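Local atomic coordinates of N-(5'-phosphoribosyl)anthranilate isomerase (Jonesia denitrificans, PDB entry 4WUI), a protein that probably catalyses the isomerisation of N-(5-phospho-beta-D-ribosyl)anthranilate to 1-(2-carboxyphenylamino)-1-deoxy-D-ribulose 5-phosphate, the third of five steps from chorismate to tryptophan. Residues K7-T12 with G29-P34; D57-V62 with V81-G86; L124-A129 with L153-L158; A19-H24 with T51-I56. One frame throughout, in Å; residues are numbered along the deposited sequence. Where two conformers were deposited one is given.

Contact 1 of 4, residues K7-T12 with G29-P34; sequences KVCGLT and GFVHAP
Val8 and Gly29 join two parallel strands through a bond from Gly29 N to Val8 O (2.9 Å), and just beyond it, where the chain of 7-12 leaves its strand, Gly29 O takes up two amides in succession. Leu11 N approaches that oxygen almost in line with the carbonyl bond, at 3.1 Å with an N-H...O angle of 162°, whereas the bond from Gly10 N is weak because its N-H points well off target. The carbonyl of Gly29 thus holds the turn that follows the strand 5-8.

Glycine at position 29 lets the side chains of Lys7 and Cys9 lie close. Lys7 CE passes 4.0 Å from Gly29 CA, and Cys9 SG lies near the same carbon; a side chain on Gly29 would run into the sulphur. CG2 of Val31, set anti to its carbonyl carbon, reaches 3.8 Å from Gly10 CA. On the other side of the strand the ring of Phe30 turns its edge to Leu11, with CD1 3.6 Å from Leu11 O, which lies near the ring plane. That oxygen also accepts from a water, which in turn accepts from Val31 N and so ties the turn to the strand.

The ammonium group of Lys7 finds its partner elsewhere in the barrel, in a salt bridge with Asp176. The contact closes the first beta-alpha-beta unit of the TIM barrel: strand 5-8 pairs on its other side with strand 174-177, strand 27-32 pairs with strand 57-62, and Phe30 packs outward on Leu48 and Thr49 of helix 42-50.

Contact 2 of 4, residues D57-V62 with V81-G86; sequences DTVLVV and VLQLHG
The amide of Gln83 lies flat beneath the two methyls of Val61, CG2 standing over the amide carbon CD at 4.0 Å and CG1 over NE2 at 3.8 Å. Towards the oxygen end, Val59 CG1 comes within 3.8 Å of Gln83 OE1, from the same side of the amide as Val61 but off its outline. The opposite face is turned towards Leu126, and OE1 accepts a hydrogen bond from Lys7 NZ. An extended chain, with CG anti to the backbone N (chi1 177°), carries the amide into the barrel interior. An alanine here would probably leave Lys7 NZ without this acceptor and open a gap beneath the Val61 methyls.

Val59 and Val81 stand side by side on this inner face, while Leu60, Val62, Leu82 and Leu84 point outward. There Val62 CG2 touches Leu84 CD2 at 3.6 Å and Leu82 CD1 at 3.9 Å.

The backbones pair in parallel, inclined at 32°, through five bonds running from Val81 N to Thr58 O up to His85 N to Val62 O. Gln83 bonds to strand 57-62 with both its backbone groups: its N donates to Leu60 O at 2.8 Å and its O accepts from Val62 N at 3.0 Å. Helix 67-77, which links the two strands, covers the outer leucines and Val62, while strand 27-32 flanks strand 57-62 and strand 103-108 brings Trp104 against Val59, Val81 and Gln83.

Contact 3 of 4, residues L124-A129 with L153-L158; sequences LLLLDA and LLAGGL. With CIT (citric acid), chain B.
Asp128 and Ala155 meet at the C-terminal mouth of the barrel, the end where TIM-barrel enzymes carry their active sites, and a citrate, probably from the crystallisation liquor, occupies the pocket beside them. In the conformer described, Asp128 OD1 accepts from the citrate hydroxyl O7 at 2.9 Å and lies 3.4 Å from Ala155 CB. Gly157 N donates to O7 from the other strand's loop, at 3.1 Å. Gly156 has no room for a side chain, which would strike Ala129 O.

Four backbone bonds join the parallel strands, the last at the mouth, where Ala155 O accepts from Ala129 N at 2.8 Å, the donor lying above the carbonyl plane. At the far end Leu124 and Leu153 cross at about a right angle, both methyls of Leu124, CD1 and CD2, resting 3.9 Å from Leu153 CG. An alanine in place of Leu124 would probably open a gap against Leu153 where those methyls now sit.

Strand 103-108 lies on the other side of strand 124-128 and packs Trp104 against Leu124 and Leu153, while Asp176 of strand 174-177 touches Leu126 and Ala155.

Contact 4 of 4, residues A19-H24 with T51-I56; sequences AAQAAH and TVDCTI
Gln21 reaches from the last turn of its helix to the loop 51-56, and its amide, in the conformer described here (one of two), makes the tight part of the contact. OE1 accepts from Asp53 N at 2.9 Å, on a lone pair in the amide plane, while NE2 donates to Asp53 OD1 at 3.0 Å. NE2 meets this oxygen from above the carboxylate plane, and the amide and carboxylate planes stand 83° apart. That same oxygen receives Thr55 N, closing an Asx turn, and the hydroxyl OG1 of Thr55 on its syn lone pair at 2.8 Å. Three donors thus fix Asp53 OD1. From the buried side Ile56 CD1 sits over one face of the amide, directly above NE2 at 3.3 Å, and 3.5 Å from CD. The bend at chi2 (-93°) swings CD of Gln21 towards the loop.

Towards the end of the helix the contact is looser and bridged by solvent. A water accepts from Gln21 NE2 at 2.9 Å and donates to Gln21 O, with a further, weak bond to Thr55 OG1. His24, where a Schellman motif ends the helix, stays exposed and barely approaches the loop.

The contact joins the end of helix 14-22 to the loop before strand 57-62, in the outer layer at the N-terminal end of the barrel strands. Helix 14-22 rests Ala20 on Ile28 of strand 27-32, where Ile56 also packs, Val52 lies on Phe30 of that strand, and helix 190-204 lies against Ala19 and Ala23.

All four contacts belong to one closed, eight-stranded parallel barrel. Contacts 1 and 2 join consecutive strand pairs around it, their centres about 8 Å apart, with strands 27-32 and 57-62 adjacent. Contact 3 pairs strands 124-128 and 152-155, its centre about 15 Å from that of contact 1 and about 13 Å from that of contact 2; inside the barrel Leu153 meets Lys7, and Leu126 meets Gln83. Contact 4's segments alternate along the chain with those of contact 1, and it does not touch contact 3. Contacts 1, 4, 2 and 3 open in that order; contacts 1, 2 and 3 each join adjacent strands and turn side chains into the interior, while contact 4 ties a helix end to a loop outside it.

Contact 1 of 4, residues K7-T12 with G29-P34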
loop_
_atom_site.group_PDB
_atom_site.type_symbol
_atom_site.label_atom_id
_atom_site.label_comp_id
_atom_site.label_asym_id
_atom_site.label_seq_id
_atom_site.Cartn_x
_atom_site.Cartn_y
_atom_site.Cartn_z
ATOM N N LYS A 7 1.162 4.499 -3.680
ATOM C CA LYS A 7 1.149 4.462 -2.225
ATOM C C LYS A 7 2.529 4.110 -1.702
ATOM O O LYS A 7 3.131 3.135 -2.138
ATOM C CB LYS A 7 0.152 3.420 -1.722
ATOM C CG LYS A 7 0.166 3.304 -0.190
ATOM C CD LYS A 7 -1.079 2.632 0.328
ATOM C CE LYS A 7 -0.945 2.078 1.699
ATOM N NZ LYS A 7 -0.418 0.688 1.682
ATOM N N VAL A 8 2.994 4.894 -0.730
ATOM C CA VAL A 8 4.163 4.538 0.058
ATOM C C VAL A 8 3.640 4.069 1.408
ATOM O O VAL A 8 2.886 4.783 2.077
ATOM C CB VAL A 8 5.129 5.705 0.217
ATOM C CG1 VAL A 8 6.383 5.204 0.904
ATOM C CG2 VAL A 8 5.452 6.321 -1.158
ATOM N N CYS A 9 4.015 2.852 1.780
ATOM C CA CYS A 9 3.478 2.222 2.974
ATOM C C CYS A 9 4.507 2.162 4.082
ATOM O O CYS A 9 5.692 2.056 3.840
ATOM C CB CYS A 9 2.979 0.813 2.651
ATOM S SG CYS A 9 1.823 0.218 3.915
ATOM N N GLY A 10 4.050 2.176 5.319
ATOM C CA GLY A 10 4.951 1.975 6.427
ATOM C C GLY A 10 5.836 3.157 6.758
ATOM O O GLY A 10 7.015 2.969 7.063
ATOM N N LEU A 11 5.273 4.368 6.732
ATOM C CA LEU A 11 6.028 5.550 7.132
ATOM C C LEU A 11 5.945 5.717 8.631
ATOM O O LEU A 11 4.944 5.406 9.263
ATOM C CB LEU A 11 5.507 6.794 6.437
ATOM C CG LEU A 11 6.078 7.003 4.998
ATOM C CD1 LEU A 11 5.728 5.938 4.032
ATOM C CD2 LEU A 11 5.686 8.374 4.477
ATOM N N THR A 12 7.010 6.271 9.214
ATOM C CA THR A 12 7.085 6.386 10.664
ATOM C C THR A 12 7.528 7.750 11.183
ATOM O O THR A 12 7.550 7.943 12.418
ATOM C CB THR A 12 8.018 5.304 11.240
ATOM O OG1 THR A 12 9.340 5.540 10.729
ATOM C CG2 THR A 12 7.550 3.900 10.908
ATOM N N GLY A 29 0.727 4.948 3.975
ATOM C CA GLY A 29 0.318 3.971 4.961
ATOM C C GLY A 29 1.048 4.090 6.284
ATOM O O GLY A 29 2.250 4.275 6.326
ATOM N N PHE A 30 0.278 3.944 7.352
ATOM C CA PHE A 30 0.757 3.898 8.736
ATOM C C PHE A 30 0.413 2.519 9.270
ATOM O O PHE A 30 -0.771 2.150 9.334
ATOM C CB PHE A 30 0.084 4.991 9.567
ATOM C CG PHE A 30 0.373 6.384 9.074
ATOM C CD1 PHE A 30 1.684 6.865 9.002
ATOM C CD2 PHE A 30 -0.647 7.238 8.683
ATOM C CE1 PHE A 30 1.939 8.154 8.539
ATOM C CE2 PHE A 30 -0.356 8.526 8.214
ATOM C CZ PHE A 30 0.926 8.967 8.153
ATOM N N VAL A 31 1.439 1.755 9.610
ATOM C CA VAL A 31 1.275 0.374 10.011
ATOM C C VAL A 31 1.052 0.257 11.509
ATOM O O VAL A 31 1.809 0.806 12.306
ATOM C CB VAL A 31 2.500 -0.442 9.579
ATOM C CG1 VAL A 31 2.509 -1.848 10.188
ATOM C CG2 VAL A 31 2.594 -0.493 8.076
ATOM N N HIS A 32 0.002 -0.477 11.881
ATOM C CA HIS A 32 -0.269 -0.848 13.239
ATOM C C HIS A 32 -0.316 -2.360 13.252
ATOM O O HIS A 32 -1.285 -2.959 12.798
ATOM C CB HIS A 32 -1.593 -0.270 13.715
ATOM C CG HIS A 32 -1.898 -0.590 15.132
ATOM N ND1 HIS A 32 -1.293 0.032 16.209
ATOM C CD2 HIS A 32 -2.770 -1.473 15.648
ATOM C CE1 HIS A 32 -1.768 -0.474 17.330
ATOM N NE2 HIS A 32 -2.664 -1.391 17.017
ATOM N N ALA A 33 0.795 -2.954 13.674
ATOM C CA ALA A 33 1.034 -4.406 13.548
ATOM C C ALA A 33 2.266 -4.669 14.390
ATOM O O ALA A 33 3.383 -4.441 13.946
ATOM C CB ALA A 33 1.289 -4.811 12.107
ATOM N N PRO A 34 2.075 -5.096 15.647
ATOM C CA PRO A 34 3.208 -5.245 16.573
ATOM C C PRO A 34 4.314 -6.184 16.119
ATOM O O PRO A 34 5.396 -6.178 16.701
ATOM C CB PRO A 34 2.541 -5.768 17.852
ATOM C CG PRO A 34 1.178 -5.189 17.810
ATOM C CD PRO A 34 0.787 -5.272 16.361
HETATM O O HOH W 1 4.191 2.629 9.544
#

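Contact 2 of 4, residues D57-V62 with V81-G86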
loop_
_atom_site.group_PDB
_atom_site.type_symbol
_atom_site.label_atom_id
_atom_site.label_comp_id
_atom_site.label_asym_id
_atom_site.label_seq_id
_atom_site.Cartn_x
_atom_site.Cartn_y
_atom_site.Cartn_z
ATOM N N ASP A 57 -4.278 10.267 0.451
ATOM C CA ASP A 57 -5.081 9.369 1.244
ATOM C C ASP A 57 -4.220 8.753 2.348
ATOM O O ASP A 57 -3.193 8.141 2.067
ATOM C CB ASP A 57 -5.625 8.235 0.341
ATOM C CG ASP A 57 -6.673 8.670 -0.653
ATOM O OD1 ASP A 57 -7.421 9.606 -0.353
ATOM O OD2 ASP A 57 -6.782 8.028 -1.722
ATOM N N THR A 58 -4.650 8.900 3.589
ATOM C CA THR A 58 -3.986 8.234 4.693
ATOM C C THR A 58 -4.629 6.866 4.921
ATOM O O THR A 58 -5.849 6.716 4.872
ATOM C CB THR A 58 -4.057 9.100 5.951
ATOM O OG1 THR A 58 -5.425 9.359 6.264
ATOM C CG2 THR A 58 -3.270 10.389 5.799
ATOM N N VAL A 59 -3.786 5.872 5.183
ATOM C CA VAL A 59 -4.213 4.495 5.254
ATOM C C VAL A 59 -3.696 3.874 6.537
ATOM O O VAL A 59 -2.488 3.850 6.779
ATOM C CB VAL A 59 -3.686 3.692 4.035
ATOM C CG1 VAL A 59 -4.250 2.279 4.058
ATOM C CG2 VAL A 59 -3.998 4.399 2.719
ATOM N N LEU A 60 -4.604 3.355 7.358
ATOM C CA LEU A 60 -4.247 2.543 8.517
ATOM C C LEU A 60 -4.112 1.114 8.040
ATOM O O LEU A 60 -5.061 0.546 7.493
ATOM C CB LEU A 60 -5.317 2.636 9.601
ATOM C CG LEU A 60 -5.118 1.708 10.785
ATOM C CD1 LEU A 60 -3.849 2.094 11.563
ATOM C CD2 LEU A 60 -6.303 1.729 11.707
ATOM N N VAL A 61 -2.930 0.527 8.254
ATOM C CA VAL A 61 -2.641 -0.823 7.791
ATOM C C VAL A 61 -2.541 -1.754 8.989
ATOM O O VAL A 61 -1.685 -1.552 9.851
ATOM C CB VAL A 61 -1.325 -0.843 6.973
ATOM C CG1 VAL A 61 -1.018 -2.220 6.493
ATOM C CG2 VAL A 61 -1.377 0.148 5.824
ATOM N N VAL A 62 -3.434 -2.741 9.075
ATOM C CA VAL A 62 -3.464 -3.682 10.180
ATOM C C VAL A 62 -3.310 -5.114 9.687
ATOM O O VAL A 62 -3.542 -5.432 8.517
ATOM C CB VAL A 62 -4.767 -3.546 11.013
ATOM C CG1 VAL A 62 -4.793 -2.217 11.735
ATOM C CG2 VAL A 62 -6.004 -3.695 10.117
ATOM N N VAL A 81 -8.581 5.539 4.954
ATOM C CA VAL A 81 -8.741 4.165 4.483
ATOM C C VAL A 81 -8.261 3.184 5.557
ATOM O O VAL A 81 -7.251 3.438 6.209
ATOM C CB VAL A 81 -7.901 3.925 3.211
ATOM C CG1 VAL A 81 -7.948 2.493 2.741
ATOM C CG2 VAL A 81 -8.280 4.869 2.085
ATOM N N LEU A 82 -8.983 2.076 5.692
ATOM C CA LEU A 82 -8.552 0.924 6.484
ATOM C C LEU A 82 -8.106 -0.188 5.555
ATOM O O LEU A 82 -8.920 -0.693 4.772
ATOM C CB LEU A 82 -9.702 0.459 7.379
ATOM C CG LEU A 82 -9.448 -0.807 8.198
ATOM C CD1 LEU A 82 -8.278 -0.650 9.155
ATOM C CD2 LEU A 82 -10.698 -1.192 8.976
ATOM N N GLN A 83 -6.821 -0.572 5.610
ATOM C CA GLN A 83 -6.260 -1.631 4.802
ATOM C C GLN A 83 -6.020 -2.871 5.670
ATOM O O GLN A 83 -5.298 -2.802 6.674
ATOM C CB GLN A 83 -4.939 -1.197 4.134
ATOM C CG GLN A 83 -4.277 -2.277 3.335
ATOM C CD GLN A 83 -2.942 -1.870 2.767
ATOM O OE1 GLN A 83 -2.787 -0.762 2.256
ATOM N NE2 GLN A 83 -1.965 -2.760 2.849
ATOM N N LEU A 84 -6.613 -3.995 5.267
ATOM C CA LEU A 84 -6.564 -5.245 5.995
ATOM C C LEU A 84 -5.601 -6.197 5.304
ATOM O O LEU A 84 -5.749 -6.519 4.123
ATOM C CB LEU A 84 -7.962 -5.876 6.009
ATOM C CG LEU A 84 -9.046 -5.013 6.616
ATOM C CD1 LEU A 84 -10.409 -5.679 6.465
ATOM C CD2 LEU A 84 -8.744 -4.666 8.049
ATOM N N HIS A 85 -4.623 -6.688 6.056
ATOM C CA HIS A 85 -3.712 -7.671 5.507
ATOM C C HIS A 85 -4.408 -9.025 5.294
ATOM O O HIS A 85 -5.567 -9.237 5.675
ATOM C CB HIS A 85 -2.538 -7.823 6.438
ATOM C CG HIS A 85 -1.277 -8.275 5.774
ATOM N ND1 HIS A 85 -0.635 -9.455 6.098
ATOM C CD2 HIS A 85 -0.498 -7.668 4.843
ATOM C CE1 HIS A 85 0.475 -9.565 5.385
ATOM N NE2 HIS A 85 0.577 -8.495 4.611
ATOM N N GLY A 86 -3.696 -9.959 4.684
ATOM C CA GLY A 86 -4.300 -11.198 4.231
ATOM C C GLY A 86 -4.737 -12.173 5.317
ATOM O O GLY A 86 -5.485 -13.118 5.018
#

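Contact 3 of 4, residues L124-A129 with L153-L158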
loop_
_atom_site.group_PDB
_atom_site.type_symbol
_atom_site.label_atom_id
_atom_site.label_comp_id
_atom_site.label_asym_id
_atom_site.label_seq_id
_atom_site.Cartn_x
_atom_site.Cartn_y
_atom_site.Cartn_z
ATOM N N LEU A 124 -10.795 -1.596 -3.043
ATOM C CA LEU A 124 -9.560 -1.829 -3.767
ATOM C C LEU A 124 -8.923 -3.087 -3.207
ATOM O O LEU A 124 -9.053 -3.381 -2.011
ATOM C CB LEU A 124 -8.672 -0.600 -3.586
ATOM C CG LEU A 124 -7.250 -0.673 -4.144
ATOM C CD1 LEU A 124 -6.795 0.701 -4.578
ATOM C CD2 LEU A 124 -6.259 -1.276 -3.142
ATOM N N LEU A 125 -8.230 -3.811 -4.074
ATOM C CA LEU A 125 -7.465 -4.991 -3.732
ATOM C C LEU A 125 -5.961 -4.719 -3.914
ATOM O O LEU A 125 -5.555 -4.222 -4.965
ATOM C CB LEU A 125 -7.886 -6.111 -4.678
ATOM C CG LEU A 125 -7.314 -7.485 -4.509
ATOM C CD1 LEU A 125 -7.641 -8.055 -3.171
ATOM C CD2 LEU A 125 -7.890 -8.384 -5.598
ATOM N N LEU A 126 -5.164 -5.034 -2.901
ATOM C CA LEU A 126 -3.724 -4.925 -2.998
ATOM C C LEU A 126 -3.221 -6.360 -3.185
ATOM O O LEU A 126 -3.502 -7.235 -2.348
ATOM C CB LEU A 126 -3.179 -4.221 -1.767
ATOM C CG LEU A 126 -1.676 -4.011 -1.777
ATOM C CD1 LEU A 126 -1.351 -2.841 -0.884
ATOM C CD2 LEU A 126 -0.982 -5.238 -1.262
ATOM N N LEU A 127 -2.525 -6.599 -4.298
ATOM C CA LEU A 127 -2.032 -7.919 -4.656
ATOM C C LEU A 127 -0.519 -7.931 -4.558
ATOM O O LEU A 127 0.158 -7.212 -5.304
ATOM C CB LEU A 127 -2.461 -8.264 -6.069
ATOM C CG LEU A 127 -2.072 -9.629 -6.592
ATOM C CD1 LEU A 127 -2.628 -10.707 -5.689
ATOM C CD2 LEU A 127 -2.587 -9.764 -8.046
ATOM N N ASP A 128 0.006 -8.761 -3.664
ATOM C CA ASP A 128 1.455 -8.827 -3.439
ATOM C C ASP A 128 2.019 -10.053 -4.122
ATOM O O ASP A 128 1.590 -11.206 -3.870
ATOM C CB ASP A 128 1.763 -8.862 -1.943
ATOM C CG ASP A 128 3.243 -8.669 -1.611
ATOM O OD1 ASP A 128 3.903 -7.841 -2.257
ATOM O OD2 ASP A 128 3.736 -9.320 -0.669
ATOM N N ALA A 129 3.005 -9.793 -4.969
ATOM C CA ALA A 129 3.664 -10.791 -5.803
ATOM C C ALA A 129 5.161 -10.700 -5.511
ATOM O O ALA A 129 5.946 -10.259 -6.345
ATOM C CB ALA A 129 3.404 -10.501 -7.258
ATOM N N LEU A 153 -3.836 -2.379 -6.403
ATOM C CA LEU A 153 -2.421 -1.992 -6.308
ATOM C C LEU A 153 -1.555 -3.213 -6.405
ATOM O O LEU A 153 -1.810 -4.224 -5.747
ATOM C CB LEU A 153 -2.095 -1.266 -4.994
ATOM C CG LEU A 153 -2.917 -0.018 -4.676
ATOM C CD1 LEU A 153 -2.493 0.564 -3.326
ATOM C CD2 LEU A 153 -2.852 1.031 -5.767
ATOM N N LEU A 154 -0.499 -3.103 -7.201
ATOM C CA LEU A 154 0.547 -4.100 -7.270
ATOM C C LEU A 154 1.581 -3.817 -6.189
ATOM O O LEU A 154 2.075 -2.707 -6.067
ATOM C CB LEU A 154 1.232 -4.004 -8.642
ATOM C CG LEU A 154 2.445 -4.885 -8.873
ATOM C CD1 LEU A 154 2.083 -6.356 -8.876
ATOM C CD2 LEU A 154 3.176 -4.484 -10.168
ATOM N N ALA A 155 1.953 -4.859 -5.467
ATOM C CA ALA A 155 3.089 -4.846 -4.568
ATOM C C ALA A 155 3.941 -6.061 -4.854
ATOM O O ALA A 155 3.475 -7.049 -5.444
ATOM C CB ALA A 155 2.640 -4.848 -3.128
ATOM N N GLY A 156 5.194 -6.032 -4.442
ATOM C CA GLY A 156 6.024 -7.224 -4.466
ATOM C C GLY A 156 7.479 -6.856 -4.547
ATOM O O GLY A 156 8.142 -7.091 -5.568
ATOM N N GLY A 157 8.013 -6.273 -3.478
ATOM C CA GLY A 157 9.394 -5.909 -3.515
ATOM C C GLY A 157 9.694 -4.872 -4.585
ATOM O O GLY A 157 10.770 -4.876 -5.178
ATOM N N LEU A 158 8.765 -3.959 -4.840
ATOM C CA LEU A 158 9.037 -2.887 -5.785
ATOM C C LEU A 158 10.121 -1.977 -5.228
ATOM O O LEU A 158 10.172 -1.671 -4.032
ATOM C CB LEU A 158 7.771 -2.105 -6.097
ATOM C CG LEU A 158 6.663 -2.906 -6.797
ATOM C CD1 LEU A 158 5.438 -2.013 -6.981
ATOM C CD2 LEU A 158 7.127 -3.441 -8.155
HETATM C C1 CIT B . 7.853 -7.516 0.076
HETATM O O1 CIT B . 7.670 -8.584 -0.523
HETATM O O2 CIT B . 8.977 -6.996 -0.013
HETATM C C2 CIT B . 6.691 -6.886 0.816
HETATM C C3 CIT B . 6.264 -5.598 0.092
HETATM O O7 CIT B . 5.889 -5.911 -1.278
HETATM C C4 CIT B . 5.100 -4.975 0.833
HETATM C C5 CIT B . 4.534 -3.764 0.146
HETATM O O3 CIT B . 3.286 -3.662 0.193
HETATM O O4 CIT B . 5.286 -2.917 -0.419
HETATM C C6 CIT B . 7.441 -4.628 0.048
HETATM O O5 CIT B . 7.944 -4.396 -1.096
HETATM O O6 CIT B . 7.902 -4.120 1.131
#

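Contact 4 of 4, residues A19-H24 with T51-I56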
loop_
_atom_site.group_PDB
_atom_site.type_symbol
_atom_site.label_atom_id
_atom_site.label_comp_id
_atom_site.label_asym_id
_atom_site.label_seq_id
_atom_site.Cartn_x
_atom_site.Cartn_y
_atom_site.Cartn_z
ATOM N N ALA A 19 8.966 13.929 2.387
ATOM C CA ALA A 19 9.417 13.428 1.085
ATOM C C ALA A 19 8.237 12.931 0.257
ATOM O O ALA A 19 8.182 13.133 -0.962
ATOM C CB ALA A 19 10.438 12.330 1.279
ATOM N N ALA A 20 7.304 12.244 0.891
ATOM C CA ALA A 20 6.130 11.749 0.189
ATOM C C ALA A 20 5.278 12.911 -0.358
ATOM O O ALA A 20 4.775 12.838 -1.486
ATOM C CB ALA A 20 5.333 10.871 1.123
ATOM N N GLN A 21 5.117 13.993 0.425
ATOM C CA GLN A 21 4.366 15.170 -0.032
ATOM C C GLN A 21 5.121 15.853 -1.170
ATOM O O GLN A 21 4.511 16.325 -2.125
ATOM C CB GLN A 21 4.117 16.186 1.106
ATOM C CG GLN A 21 3.231 15.700 2.303
ATOM C CD GLN A 21 1.698 15.992 2.252
ATOM O OE1 GLN A 21 1.052 15.927 3.301
ATOM N NE2 GLN A 21 1.117 16.228 1.074
ATOM N N ALA A 22 6.446 15.951 -1.064
ATOM C CA ALA A 22 7.234 16.612 -2.095
ATOM C C ALA A 22 7.176 15.855 -3.424
ATOM O O ALA A 22 7.272 16.465 -4.484
ATOM C CB ALA A 22 8.673 16.791 -1.642
ATOM N N ALA A 23 7.050 14.539 -3.360
ATOM C CA ALA A 23 6.952 13.686 -4.550
ATOM C C ALA A 23 5.499 13.549 -5.027
ATOM O O ALA A 23 5.246 12.891 -6.023
ATOM C CB ALA A 23 7.504 12.325 -4.245
ATOM N N HIS A 24 4.546 14.149 -4.329
ATOM C CA HIS A 24 3.136 14.110 -4.718
ATOM C C HIS A 24 2.618 12.687 -4.847
ATOM O O HIS A 24 1.932 12.364 -5.822
ATOM C CB HIS A 24 2.896 14.949 -5.974
ATOM C CG HIS A 24 3.242 16.383 -5.751
ATOM N ND1 HIS A 24 4.496 16.907 -5.969
ATOM C CD2 HIS A 24 2.528 17.373 -5.170
ATOM C CE1 HIS A 24 4.508 18.191 -5.640
ATOM N NE2 HIS A 24 3.323 18.495 -5.142
ATOM N N THR A 51 -0.882 15.430 10.226
ATOM C CA THR A 51 0.068 16.288 9.507
ATOM C C THR A 51 -0.038 16.155 7.987
ATOM O O THR A 51 0.556 16.950 7.290
ATOM C CB THR A 51 1.531 16.011 9.894
ATOM O OG1 THR A 51 1.982 14.763 9.365
ATOM C CG2 THR A 51 1.733 16.034 11.417
ATOM N N VAL A 52 -0.746 15.155 7.479
ATOM C CA VAL A 52 -0.820 14.890 6.039
ATOM C C VAL A 52 -1.936 15.765 5.434
ATOM O O VAL A 52 -3.033 15.838 5.994
ATOM C CB VAL A 52 -1.108 13.390 5.803
ATOM C CG1 VAL A 52 -1.233 13.105 4.312
ATOM C CG2 VAL A 52 -0.033 12.536 6.415
ATOM N N ASP A 53 -1.678 16.409 4.305
ATOM C CA ASP A 53 -2.739 17.260 3.717
ATOM C C ASP A 53 -3.752 16.454 2.901
ATOM O O ASP A 53 -3.640 15.231 2.780
ATOM C CB ASP A 53 -2.185 18.459 2.946
ATOM C CG ASP A 53 -1.616 18.108 1.588
ATOM O OD1 ASP A 53 -1.810 16.977 1.074
ATOM O OD2 ASP A 53 -0.982 19.019 1.006
ATOM N N CYS A 54 -4.755 17.135 2.332
ATOM C CA CYS A 54 -5.888 16.445 1.730
ATOM C C CYS A 54 -5.558 15.930 0.340
ATOM O O CYS A 54 -6.434 15.362 -0.320
ATOM C CB CYS A 54 -7.126 17.344 1.654
ATOM S SG CYS A 54 -6.968 18.671 0.386
ATOM N N THR A 55 -4.317 16.120 -0.121
ATOM C CA THR A 55 -3.921 15.563 -1.429
ATOM C C THR A 55 -3.404 14.139 -1.349
ATOM O O THR A 55 -3.019 13.546 -2.380
ATOM C CB THR A 55 -2.890 16.438 -2.152
ATOM O OG1 THR A 55 -1.593 16.253 -1.576
ATOM C CG2 THR A 55 -3.298 17.892 -2.131
ATOM N N ILE A 56 -3.381 13.596 -0.131
ATOM C CA ILE A 56 -2.892 12.245 0.112
ATOM C C ILE A 56 -3.925 11.467 0.912
ATOM O O ILE A 56 -4.391 11.952 1.940
ATOM C CB ILE A 56 -1.536 12.262 0.862
ATOM C CG1 ILE A 56 -0.459 12.915 -0.007
ATOM C CG2 ILE A 56 -1.109 10.859 1.288
ATOM C CD1 ILE A 56 0.932 12.951 0.612
HETATM O O HOH W 2 1.743 16.447 -1.739
HETATM O O HOH W 3 2.220 17.172 5.417
#